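Local coordinates for lactate racemase apoprotein (Thermoanaerobacterium thermosaccharolyticum, PDB 2YJG) that catalyses the interconversion of D- and L-lactate once its apoprotein has received a nickel-pincer nucleotide cofactor, at the interface of chains A and B. Sequence-based numbering; all coordinates share one arbitrary frame. Chains: chain A/B, Lactate racemase apoprotein.

The interface of chains A and B. Residues chain A 122, 126-127; chain B 112-113, 116, 130-132.
A:Glu122 and A:Glu126 of one short helix lie against B:Leu113 and B:Met116 of a partner helix, while the end of the same short helix meets strand 129-132 of chain B. Direct hydrogen bonds mark both ends of the patch. The backbone N of B:Phe130 donates almost straight (172° at H) to the carbonyl O of A:Glu126 at 2.9 Å. At the other end, B:Leu113 N reaches the carboxylate OE2 of A:Glu122 at 3.2 Å, a bent bond approaching from above the carboxylate plane. Because this N belongs to the first turn of helix 113-120, the carboxylate probably also gains from the positive helix end. A:Glu122 holds CG opposite the backbone N (chi1 179°) and stretches out past B:Leu113, laying its CD 3.6 Å from B:Leu113 CB.

A water bridges A:Asn127 OD1 and B:Val132 N, 2.9 Å from each. As modelled, A:Asn127 OD1 also faces B:Phe130 O at 2.9 Å; both can only accept, so the amide orientation is doubtful, and a flipped amide would place an N-H there.

In the middle the contacts are van der Waals ones, between the A:Glu126 chain with its carboxylate and B:Met116, B:Leu113 and B:Val132. The extended A:Glu126 side chain lies across B:Met116, whose SD comes 3.4 Å from A:Glu126 OE2. A:Glu126 CG also packs on B:Leu113 CD1, and A:Glu126 OE1 lies 3.8 Å from B:Val132 CG2.

Helix 122-127 of chain A thus sits against helix 113-120 and strand 129-132 of chain B, within the N-terminal domain and about 13 Å from B:His108, the probable catalytic proton donor/acceptor (patch centre to residue). The two-fold axis repeats the patch with the chains exchanged, as one part of the homodimer interface.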
loop_
_atom_site.group_PDB
_atom_site.type_symbol
_atom_site.label_atom_id
_atom_site.label_comp_id
_atom_site.label_asym_id
_atom_site.label_seq_id
_atom_site.Cartn_x
_atom_site.Cartn_y
_atom_site.Cartn_z
ATOM N N GLU A 122 3.998 -5.089 0.685
ATOM C CA GLU A 122 4.010 -3.862 -0.063
ATOM C C GLU A 122 3.957 -4.063 -1.591
ATOM O O GLU A 122 3.182 -3.408 -2.278
ATOM C CB GLU A 122 5.293 -3.165 0.361
ATOM C CG GLU A 122 5.611 -1.896 -0.229
ATOM C CD GLU A 122 6.456 -1.060 0.730
ATOM O OE1 GLU A 122 6.312 -1.233 1.955
ATOM O OE2 GLU A 122 7.212 -0.215 0.246
ATOM N N GLU A 126 0.849 -2.875 -4.103
ATOM C CA GLU A 126 1.146 -2.009 -5.223
ATOM C C GLU A 126 0.856 -2.668 -6.575
ATOM O O GLU A 126 0.097 -2.111 -7.398
ATOM C CB GLU A 126 2.622 -1.586 -5.153
ATOM C CG GLU A 126 2.959 -0.727 -3.890
ATOM C CD GLU A 126 4.434 -0.468 -3.684
ATOM O OE1 GLU A 126 5.279 -0.970 -4.478
ATOM O OE2 GLU A 126 4.777 0.298 -2.729
ATOM N N ASN A 127 1.508 -3.796 -6.823
ATOM C CA ASN A 127 1.647 -4.383 -8.136
ATOM C C ASN A 127 0.320 -4.975 -8.688
ATOM O O ASN A 127 0.128 -5.106 -9.915
ATOM C CB ASN A 127 2.660 -5.523 -8.169
ATOM C CG ASN A 127 4.135 -5.120 -7.972
ATOM O OD1 ASN A 127 4.565 -3.936 -7.939
ATOM N ND2 ASN A 127 4.913 -6.134 -7.773
ATOM N N THR B 112 8.635 4.391 -1.425
ATOM C CA THR B 112 8.066 3.585 -0.347
ATOM C C THR B 112 6.574 3.625 -0.523
ATOM O O THR B 112 6.048 4.472 -1.253
ATOM C CB THR B 112 8.401 4.177 1.038
ATOM O OG1 THR B 112 7.844 5.487 1.141
ATOM C CG2 THR B 112 9.911 4.233 1.230
ATOM N N LEU B 113 5.883 2.715 0.134
ATOM C CA LEU B 113 4.438 2.720 0.076
ATOM C C LEU B 113 3.894 4.039 0.663
ATOM O O LEU B 113 2.926 4.570 0.170
ATOM C CB LEU B 113 3.891 1.462 0.799
ATOM C CG LEU B 113 2.383 1.226 0.804
ATOM C CD1 LEU B 113 1.792 1.236 -0.609
ATOM C CD2 LEU B 113 2.080 -0.094 1.543
ATOM N N MET B 116 4.067 6.596 -2.040
ATOM C CA MET B 116 3.048 6.315 -3.035
ATOM C C MET B 116 1.680 6.783 -2.560
ATOM O O MET B 116 0.953 7.365 -3.344
ATOM C CB MET B 116 2.987 4.826 -3.365
ATOM C CG MET B 116 4.186 4.266 -4.047
ATOM S SD MET B 116 3.771 2.737 -4.904
ATOM C CE MET B 116 3.329 3.371 -6.530
ATOM N N PHE B 130 0.653 -0.685 -9.808
ATOM C CA PHE B 130 1.832 0.213 -9.706
ATOM C C PHE B 130 3.062 -0.649 -9.512
ATOM O O PHE B 130 3.076 -1.546 -8.663
ATOM C CB PHE B 130 1.724 1.142 -8.504
ATOM C CG PHE B 130 0.923 2.357 -8.744
ATOM C CD1 PHE B 130 -0.479 2.341 -8.562
ATOM C CD2 PHE B 130 1.537 3.569 -9.063
ATOM C CE1 PHE B 130 -1.260 3.502 -8.755
ATOM C CE2 PHE B 130 0.725 4.717 -9.271
ATOM C CZ PHE B 130 -0.641 4.679 -9.108
ATOM N N VAL B 131 4.086 -0.370 -10.296
ATOM C CA VAL B 131 5.323 -1.121 -10.309
ATOM C C VAL B 131 6.445 -0.097 -10.186
ATOM O O VAL B 131 6.440 0.945 -10.880
ATOM C CB VAL B 131 5.451 -1.969 -11.568
ATOM C CG1 VAL B 131 6.771 -2.685 -11.592
ATOM C CG2 VAL B 131 4.273 -3.008 -11.688
ATOM N N VAL B 132 7.414 -0.374 -9.307
ATOM C CA VAL B 132 8.532 0.542 -9.098
ATOM C C VAL B 132 9.753 0.108 -9.887
ATOM O O VAL B 132 10.198 -0.975 -9.736
ATOM C CB VAL B 132 8.882 0.648 -7.588
ATOM C CG1 VAL B 132 10.000 1.694 -7.356
ATOM C CG2 VAL B 132 7.585 1.007 -6.724
HETATM O O HOH W 1 7.225 -2.856 -7.750
#